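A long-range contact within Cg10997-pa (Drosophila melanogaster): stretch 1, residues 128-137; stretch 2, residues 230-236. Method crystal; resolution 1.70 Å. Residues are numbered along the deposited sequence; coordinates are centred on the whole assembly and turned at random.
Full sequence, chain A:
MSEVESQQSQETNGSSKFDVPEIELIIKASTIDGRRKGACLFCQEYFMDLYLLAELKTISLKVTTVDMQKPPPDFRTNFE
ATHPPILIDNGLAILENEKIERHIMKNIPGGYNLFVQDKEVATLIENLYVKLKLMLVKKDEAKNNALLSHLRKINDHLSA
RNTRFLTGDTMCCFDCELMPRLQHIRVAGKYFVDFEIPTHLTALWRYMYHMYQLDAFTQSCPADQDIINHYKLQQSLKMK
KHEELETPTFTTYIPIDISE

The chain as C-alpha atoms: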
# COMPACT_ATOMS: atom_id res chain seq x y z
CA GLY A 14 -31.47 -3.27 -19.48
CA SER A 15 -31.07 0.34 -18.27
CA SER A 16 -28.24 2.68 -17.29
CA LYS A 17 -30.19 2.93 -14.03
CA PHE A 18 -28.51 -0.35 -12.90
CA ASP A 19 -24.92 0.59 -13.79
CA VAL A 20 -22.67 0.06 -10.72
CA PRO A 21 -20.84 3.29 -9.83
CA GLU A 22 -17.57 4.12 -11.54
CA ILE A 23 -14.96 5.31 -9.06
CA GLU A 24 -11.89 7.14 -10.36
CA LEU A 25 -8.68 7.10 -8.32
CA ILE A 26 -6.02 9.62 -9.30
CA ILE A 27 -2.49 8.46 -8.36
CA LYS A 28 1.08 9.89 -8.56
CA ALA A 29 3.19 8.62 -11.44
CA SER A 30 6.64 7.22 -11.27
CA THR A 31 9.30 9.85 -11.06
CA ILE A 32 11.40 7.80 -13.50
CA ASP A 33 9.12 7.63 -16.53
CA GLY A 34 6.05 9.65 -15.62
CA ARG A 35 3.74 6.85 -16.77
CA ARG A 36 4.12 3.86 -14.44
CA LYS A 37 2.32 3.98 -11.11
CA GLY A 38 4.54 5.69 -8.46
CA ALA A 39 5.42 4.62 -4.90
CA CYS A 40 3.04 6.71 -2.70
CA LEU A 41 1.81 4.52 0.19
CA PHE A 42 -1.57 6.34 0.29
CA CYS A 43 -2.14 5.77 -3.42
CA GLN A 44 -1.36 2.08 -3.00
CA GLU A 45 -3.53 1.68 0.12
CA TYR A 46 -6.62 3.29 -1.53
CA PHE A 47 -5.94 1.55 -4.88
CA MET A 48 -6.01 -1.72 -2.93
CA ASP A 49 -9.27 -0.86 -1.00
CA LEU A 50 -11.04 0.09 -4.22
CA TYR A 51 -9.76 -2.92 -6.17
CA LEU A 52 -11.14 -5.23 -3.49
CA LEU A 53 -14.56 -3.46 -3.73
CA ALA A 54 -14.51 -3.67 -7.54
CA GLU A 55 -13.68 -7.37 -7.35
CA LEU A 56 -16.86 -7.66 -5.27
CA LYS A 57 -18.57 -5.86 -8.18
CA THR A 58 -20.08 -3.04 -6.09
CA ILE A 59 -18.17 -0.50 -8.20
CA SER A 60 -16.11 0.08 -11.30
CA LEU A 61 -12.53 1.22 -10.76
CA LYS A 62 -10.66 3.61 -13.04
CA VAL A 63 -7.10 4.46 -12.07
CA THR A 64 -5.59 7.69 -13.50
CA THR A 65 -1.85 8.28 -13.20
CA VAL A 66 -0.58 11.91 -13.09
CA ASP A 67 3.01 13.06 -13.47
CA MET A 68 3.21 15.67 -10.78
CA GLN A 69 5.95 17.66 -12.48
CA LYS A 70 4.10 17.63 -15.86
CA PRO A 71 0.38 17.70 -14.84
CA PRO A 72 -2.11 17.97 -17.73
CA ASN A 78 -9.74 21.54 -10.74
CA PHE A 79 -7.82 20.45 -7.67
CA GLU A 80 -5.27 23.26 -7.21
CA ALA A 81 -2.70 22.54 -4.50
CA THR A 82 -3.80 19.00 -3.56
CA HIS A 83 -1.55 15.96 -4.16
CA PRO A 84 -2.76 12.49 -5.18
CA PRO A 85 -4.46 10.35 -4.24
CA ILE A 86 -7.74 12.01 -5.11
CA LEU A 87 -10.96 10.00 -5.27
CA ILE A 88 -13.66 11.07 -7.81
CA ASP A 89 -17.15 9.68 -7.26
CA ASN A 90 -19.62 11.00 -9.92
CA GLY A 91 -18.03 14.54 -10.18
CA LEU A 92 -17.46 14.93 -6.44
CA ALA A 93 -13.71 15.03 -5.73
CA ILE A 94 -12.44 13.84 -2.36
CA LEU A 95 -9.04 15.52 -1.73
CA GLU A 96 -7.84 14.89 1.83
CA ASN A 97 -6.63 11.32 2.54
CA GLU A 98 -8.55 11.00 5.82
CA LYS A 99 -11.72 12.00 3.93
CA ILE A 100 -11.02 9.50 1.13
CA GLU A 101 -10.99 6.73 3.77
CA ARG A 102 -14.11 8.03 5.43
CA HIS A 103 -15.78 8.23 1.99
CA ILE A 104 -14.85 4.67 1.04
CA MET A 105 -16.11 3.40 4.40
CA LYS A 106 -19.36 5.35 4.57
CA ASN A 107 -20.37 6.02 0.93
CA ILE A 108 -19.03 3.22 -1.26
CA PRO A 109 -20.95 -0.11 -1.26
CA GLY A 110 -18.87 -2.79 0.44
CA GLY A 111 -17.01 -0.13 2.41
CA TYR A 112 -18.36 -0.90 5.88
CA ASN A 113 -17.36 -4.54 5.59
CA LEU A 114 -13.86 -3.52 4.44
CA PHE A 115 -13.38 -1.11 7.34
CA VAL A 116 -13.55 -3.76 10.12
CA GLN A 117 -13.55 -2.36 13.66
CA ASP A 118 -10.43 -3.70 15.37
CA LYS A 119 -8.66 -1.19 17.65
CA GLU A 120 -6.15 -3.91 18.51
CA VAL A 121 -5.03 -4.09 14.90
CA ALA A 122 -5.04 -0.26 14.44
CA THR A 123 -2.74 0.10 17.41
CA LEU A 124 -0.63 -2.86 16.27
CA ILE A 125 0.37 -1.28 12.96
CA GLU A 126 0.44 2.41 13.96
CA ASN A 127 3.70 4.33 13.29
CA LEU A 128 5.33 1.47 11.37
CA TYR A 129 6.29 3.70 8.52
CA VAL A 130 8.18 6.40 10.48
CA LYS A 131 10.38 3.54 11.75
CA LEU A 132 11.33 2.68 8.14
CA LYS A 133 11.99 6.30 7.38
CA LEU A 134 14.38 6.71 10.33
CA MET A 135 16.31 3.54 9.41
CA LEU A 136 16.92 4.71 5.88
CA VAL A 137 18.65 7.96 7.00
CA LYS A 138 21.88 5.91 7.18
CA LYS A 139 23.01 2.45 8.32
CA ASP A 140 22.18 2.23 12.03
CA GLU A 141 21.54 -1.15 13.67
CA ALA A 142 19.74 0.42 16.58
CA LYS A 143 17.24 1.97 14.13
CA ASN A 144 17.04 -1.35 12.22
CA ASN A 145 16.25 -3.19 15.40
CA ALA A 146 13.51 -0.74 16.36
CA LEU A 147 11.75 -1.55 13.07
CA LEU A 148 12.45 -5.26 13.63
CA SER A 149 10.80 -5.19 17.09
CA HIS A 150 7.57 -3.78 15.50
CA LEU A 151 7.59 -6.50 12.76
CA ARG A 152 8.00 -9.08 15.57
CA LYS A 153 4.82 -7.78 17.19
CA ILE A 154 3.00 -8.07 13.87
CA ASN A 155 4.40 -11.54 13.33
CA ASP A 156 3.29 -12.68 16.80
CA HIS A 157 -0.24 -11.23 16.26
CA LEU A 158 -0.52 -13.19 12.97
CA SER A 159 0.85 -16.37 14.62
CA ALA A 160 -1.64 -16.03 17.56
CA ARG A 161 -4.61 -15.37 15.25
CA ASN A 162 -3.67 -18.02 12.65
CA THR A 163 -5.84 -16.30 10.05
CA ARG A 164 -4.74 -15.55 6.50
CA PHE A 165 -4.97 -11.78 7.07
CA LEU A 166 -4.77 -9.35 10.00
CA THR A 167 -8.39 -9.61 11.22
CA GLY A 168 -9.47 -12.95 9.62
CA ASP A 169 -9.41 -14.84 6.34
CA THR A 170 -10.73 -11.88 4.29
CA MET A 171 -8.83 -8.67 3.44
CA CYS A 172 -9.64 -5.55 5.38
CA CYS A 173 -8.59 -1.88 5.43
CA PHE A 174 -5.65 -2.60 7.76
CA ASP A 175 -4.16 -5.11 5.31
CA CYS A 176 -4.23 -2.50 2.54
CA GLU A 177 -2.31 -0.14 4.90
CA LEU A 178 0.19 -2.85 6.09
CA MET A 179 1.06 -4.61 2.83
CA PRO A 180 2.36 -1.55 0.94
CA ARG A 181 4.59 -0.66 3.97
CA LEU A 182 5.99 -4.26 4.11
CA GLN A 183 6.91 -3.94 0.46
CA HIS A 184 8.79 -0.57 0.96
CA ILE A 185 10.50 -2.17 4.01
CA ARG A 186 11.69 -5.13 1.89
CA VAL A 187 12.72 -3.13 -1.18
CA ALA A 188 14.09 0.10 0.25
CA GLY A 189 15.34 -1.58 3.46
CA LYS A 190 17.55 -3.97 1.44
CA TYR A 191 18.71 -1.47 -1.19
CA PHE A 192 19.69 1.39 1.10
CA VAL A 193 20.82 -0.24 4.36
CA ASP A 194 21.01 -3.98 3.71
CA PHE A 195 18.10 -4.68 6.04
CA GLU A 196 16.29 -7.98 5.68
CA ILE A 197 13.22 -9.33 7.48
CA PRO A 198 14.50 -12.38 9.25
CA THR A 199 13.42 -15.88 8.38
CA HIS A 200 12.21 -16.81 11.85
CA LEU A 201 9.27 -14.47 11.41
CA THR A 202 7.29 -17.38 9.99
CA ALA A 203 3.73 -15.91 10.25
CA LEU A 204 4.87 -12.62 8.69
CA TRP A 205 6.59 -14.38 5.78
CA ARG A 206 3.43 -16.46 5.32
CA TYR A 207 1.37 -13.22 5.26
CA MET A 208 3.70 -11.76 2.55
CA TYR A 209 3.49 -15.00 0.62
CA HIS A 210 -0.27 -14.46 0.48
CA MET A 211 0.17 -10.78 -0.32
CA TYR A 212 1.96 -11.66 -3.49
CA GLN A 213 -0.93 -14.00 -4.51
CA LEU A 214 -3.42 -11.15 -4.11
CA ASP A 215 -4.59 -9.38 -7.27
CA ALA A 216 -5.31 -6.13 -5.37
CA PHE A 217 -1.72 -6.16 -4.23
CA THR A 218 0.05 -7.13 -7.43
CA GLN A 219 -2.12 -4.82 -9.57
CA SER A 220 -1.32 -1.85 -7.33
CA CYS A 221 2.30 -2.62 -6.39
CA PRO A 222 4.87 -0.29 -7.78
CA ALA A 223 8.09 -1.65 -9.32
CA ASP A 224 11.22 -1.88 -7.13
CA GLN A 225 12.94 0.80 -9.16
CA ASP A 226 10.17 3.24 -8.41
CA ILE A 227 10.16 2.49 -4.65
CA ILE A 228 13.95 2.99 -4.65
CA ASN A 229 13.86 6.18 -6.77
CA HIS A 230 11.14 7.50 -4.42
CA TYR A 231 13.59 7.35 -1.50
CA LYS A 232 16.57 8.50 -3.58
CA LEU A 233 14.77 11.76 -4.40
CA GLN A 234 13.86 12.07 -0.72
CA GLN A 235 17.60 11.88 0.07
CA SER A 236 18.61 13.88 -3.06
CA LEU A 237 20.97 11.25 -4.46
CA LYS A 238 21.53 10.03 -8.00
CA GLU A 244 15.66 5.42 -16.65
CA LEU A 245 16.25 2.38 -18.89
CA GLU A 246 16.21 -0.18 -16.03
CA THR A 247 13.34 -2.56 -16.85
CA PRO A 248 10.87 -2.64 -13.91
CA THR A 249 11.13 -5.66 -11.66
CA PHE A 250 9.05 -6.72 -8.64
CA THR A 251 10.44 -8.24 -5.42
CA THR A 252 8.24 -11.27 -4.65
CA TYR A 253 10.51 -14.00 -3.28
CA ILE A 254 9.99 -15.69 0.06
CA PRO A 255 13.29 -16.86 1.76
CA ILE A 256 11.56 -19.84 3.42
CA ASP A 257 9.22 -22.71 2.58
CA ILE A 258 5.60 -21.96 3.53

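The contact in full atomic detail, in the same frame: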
# COMPACT_ATOMS: atom_id res chain seq x y z
N LEU A 128 4.37 2.38 11.98
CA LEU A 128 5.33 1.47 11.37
C LEU A 128 6.20 2.20 10.35
O LEU A 128 7.45 2.12 10.33
CB LEU A 128 4.60 0.27 10.75
CG LEU A 128 5.47 -0.71 9.96
CD1 LEU A 128 6.46 -1.34 10.96
CD2 LEU A 128 4.61 -1.79 9.27
N TYR A 129 5.55 3.00 9.53
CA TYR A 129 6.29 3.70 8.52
C TYR A 129 7.36 4.71 8.99
O TYR A 129 8.44 4.71 8.42
CB TYR A 129 5.35 4.38 7.56
CG TYR A 129 6.08 4.89 6.35
CD1 TYR A 129 6.80 4.03 5.54
CD2 TYR A 129 6.04 6.22 6.04
CE1 TYR A 129 7.45 4.53 4.40
CE2 TYR A 129 6.67 6.73 4.92
CZ TYR A 129 7.39 5.88 4.13
OH TYR A 129 8.03 6.42 3.01
N VAL A 130 7.10 5.51 10.05
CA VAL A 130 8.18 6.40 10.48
C VAL A 130 9.45 5.60 10.89
O VAL A 130 10.58 6.04 10.66
CB VAL A 130 7.71 7.37 11.59
CG1 VAL A 130 7.40 6.62 12.79
CG2 VAL A 130 8.78 8.39 11.87
N LYS A 131 9.27 4.36 11.40
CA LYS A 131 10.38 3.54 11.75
C LYS A 131 11.24 3.20 10.53
O LYS A 131 12.47 3.20 10.65
CB LYS A 131 9.94 2.26 12.48
CG LYS A 131 9.34 2.66 13.86
CD LYS A 131 8.82 1.50 14.65
CE LYS A 131 7.79 2.08 15.71
NZ LYS A 131 7.18 0.98 16.48
N LEU A 132 10.59 2.91 9.40
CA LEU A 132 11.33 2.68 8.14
C LEU A 132 12.03 3.92 7.72
O LEU A 132 13.23 3.91 7.47
CB LEU A 132 10.38 2.16 7.03
CG LEU A 132 11.10 2.09 5.65
CD1 LEU A 132 12.28 1.13 5.65
CD2 LEU A 132 10.11 1.77 4.49
N LYS A 133 11.32 5.04 7.68
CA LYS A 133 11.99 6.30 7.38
C LYS A 133 13.27 6.58 8.18
O LYS A 133 14.28 6.99 7.61
CB LYS A 133 11.00 7.48 7.53
CG LYS A 133 10.00 7.42 6.41
CD LYS A 133 9.23 8.70 6.23
CE LYS A 133 8.32 8.98 7.39
NZ LYS A 133 7.12 9.79 6.95
N LEU A 134 13.22 6.37 9.49
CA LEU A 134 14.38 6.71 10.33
C LEU A 134 15.56 5.79 10.05
O LEU A 134 16.74 6.18 10.17
CB LEU A 134 13.96 6.62 11.77
CG LEU A 134 12.96 7.68 12.25
CD1 LEU A 134 12.76 7.34 13.67
CD2 LEU A 134 13.49 9.14 12.11
N MET A 135 15.27 4.54 9.70
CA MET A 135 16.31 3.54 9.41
C MET A 135 17.04 3.87 8.14
O MET A 135 18.26 3.64 7.99
CB MET A 135 15.60 2.21 9.15
CG MET A 135 15.26 1.46 10.25
SD MET A 135 14.53 0.02 9.43
CE MET A 135 15.86 -0.62 8.45
N LEU A 136 16.33 4.47 7.20
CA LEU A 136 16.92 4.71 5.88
C LEU A 136 17.91 5.90 5.86
O LEU A 136 18.70 6.01 4.93
CB LEU A 136 15.83 5.00 4.84
CG LEU A 136 14.82 3.86 4.54
CD1 LEU A 136 13.83 4.30 3.48
CD2 LEU A 136 15.46 2.59 4.11
N VAL A 137 17.82 6.77 6.85
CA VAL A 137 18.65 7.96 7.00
C VAL A 137 20.12 7.63 6.80
O VAL A 137 20.83 8.40 6.16
CB VAL A 137 18.45 8.61 8.39
CG1 VAL A 137 19.52 9.71 8.68
CG2 VAL A 137 17.00 9.16 8.55
N HIS A 230 11.93 6.74 -5.38
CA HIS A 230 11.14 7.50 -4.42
C HIS A 230 11.97 7.93 -3.24
O HIS A 230 12.05 9.13 -2.94
CB HIS A 230 9.93 6.64 -4.03
CG HIS A 230 9.00 7.26 -3.03
ND1 HIS A 230 7.86 7.95 -3.40
CD2 HIS A 230 8.99 7.20 -1.68
CE1 HIS A 230 7.20 8.32 -2.31
NE2 HIS A 230 7.86 7.88 -1.25
N TYR A 231 12.66 6.99 -2.57
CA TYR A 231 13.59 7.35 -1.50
C TYR A 231 14.87 8.07 -1.93
O TYR A 231 15.41 8.83 -1.16
CB TYR A 231 13.89 6.14 -0.59
CG TYR A 231 12.61 5.67 0.04
CD1 TYR A 231 12.05 6.34 1.14
CD2 TYR A 231 11.92 4.60 -0.50
CE1 TYR A 231 10.79 5.96 1.68
CE2 TYR A 231 10.70 4.19 0.03
CZ TYR A 231 10.16 4.85 1.12
OH TYR A 231 8.97 4.44 1.60
N LYS A 232 15.37 7.81 -3.12
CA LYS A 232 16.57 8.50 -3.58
C LYS A 232 16.28 10.00 -3.67
O LYS A 232 17.03 10.82 -3.18
CB LYS A 232 16.98 8.00 -4.96
CG LYS A 232 17.81 6.76 -4.95
CD LYS A 232 18.45 6.55 -6.31
CE LYS A 232 19.11 5.21 -6.38
NZ LYS A 232 20.52 5.24 -5.86
N LEU A 233 15.14 10.35 -4.27
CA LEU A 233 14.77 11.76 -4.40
C LEU A 233 14.59 12.38 -3.03
O LEU A 233 14.99 13.53 -2.80
CB LEU A 233 13.49 11.91 -5.18
CG LEU A 233 13.30 11.14 -6.48
CD1 LEU A 233 12.03 11.64 -7.12
CD2 LEU A 233 14.46 11.36 -7.40
N GLN A 234 14.00 11.62 -2.11
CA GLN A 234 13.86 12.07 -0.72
C GLN A 234 15.21 12.42 -0.10
O GLN A 234 15.28 13.34 0.71
CB GLN A 234 13.17 11.02 0.13
CG GLN A 234 11.69 10.93 -0.10
CD GLN A 234 10.98 10.18 1.01
OE1 GLN A 234 9.82 9.76 0.84
NE2 GLN A 234 11.66 10.01 2.16
N GLN A 235 16.26 11.70 -0.48
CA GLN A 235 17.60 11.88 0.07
C GLN A 235 18.53 12.63 -0.90
O GLN A 235 19.73 12.83 -0.62
CB GLN A 235 18.19 10.52 0.49
CG GLN A 235 17.37 9.78 1.58
CD GLN A 235 17.62 8.26 1.62
OE1 GLN A 235 16.89 7.51 2.28
NE2 GLN A 235 18.65 7.80 0.91
N SER A 236 17.95 13.06 -2.03
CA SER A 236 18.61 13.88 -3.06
C SER A 236 19.90 13.27 -3.60
O SER A 236 20.91 13.95 -3.79
CB SER A 236 18.82 15.31 -2.57
OG SER A 236 17.60 15.86 -2.08

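Two helical segments far apart in sequence meet here at a distance, their axes coming no nearer than 12.2 Å and inclined at 62°. At such a separation the backbones cannot touch, and the contact is made mainly by side chains, the tyrosines reaching furthest. The CA atoms of L136 and Y231, facing each other across the gap, are 8.5 Å apart, and the two stretches together bury a modest 262 Å².

The one hydrogen bond across the contact joins two tyrosines. Y129 OH and Y231 OH are 2.6 Å apart, a short bond in which either hydroxyl could be the donor, although Y231 OH is also crowded by an atom elsewhere in the model and its position is less certain. Tyrosine suits both places because its rigid ring carries a polar group far from the backbone. The CA-to-CB bond of Y231 points toward the first stretch, whereas that of Y129 points sideways and its t rotamer still brings the hydroxyl within reach. Each hydroxyl lies at the edge of the other ring, near its plane, so the rings meet at their tips rather than stacking.

Apolar packing centres on the same Y231 ring. L136 CD1 sits over one face, 3.6 Å from Y231 CD1 and 3.9 Å from the ring centroid, only 24° off the normal, which makes a CH-pi contact. A leucine methyl fits the flat, electron-rich face well. The CA-to-CB bond of L132, one helical turn earlier, also points toward the second stretch, but its contact is looser and with the hydroxyl: L132 CD2 lies 4.1 Å from Y231 OH. Y231 thus combines both roles, packing through its ring and bonding through its hydroxyl.

A further polar approach is looser. Q235 OE1 comes within 3.5 Å of L136 O, but as modelled both are acceptors, so no hydrogen bond forms; the glutamine is poorly ordered.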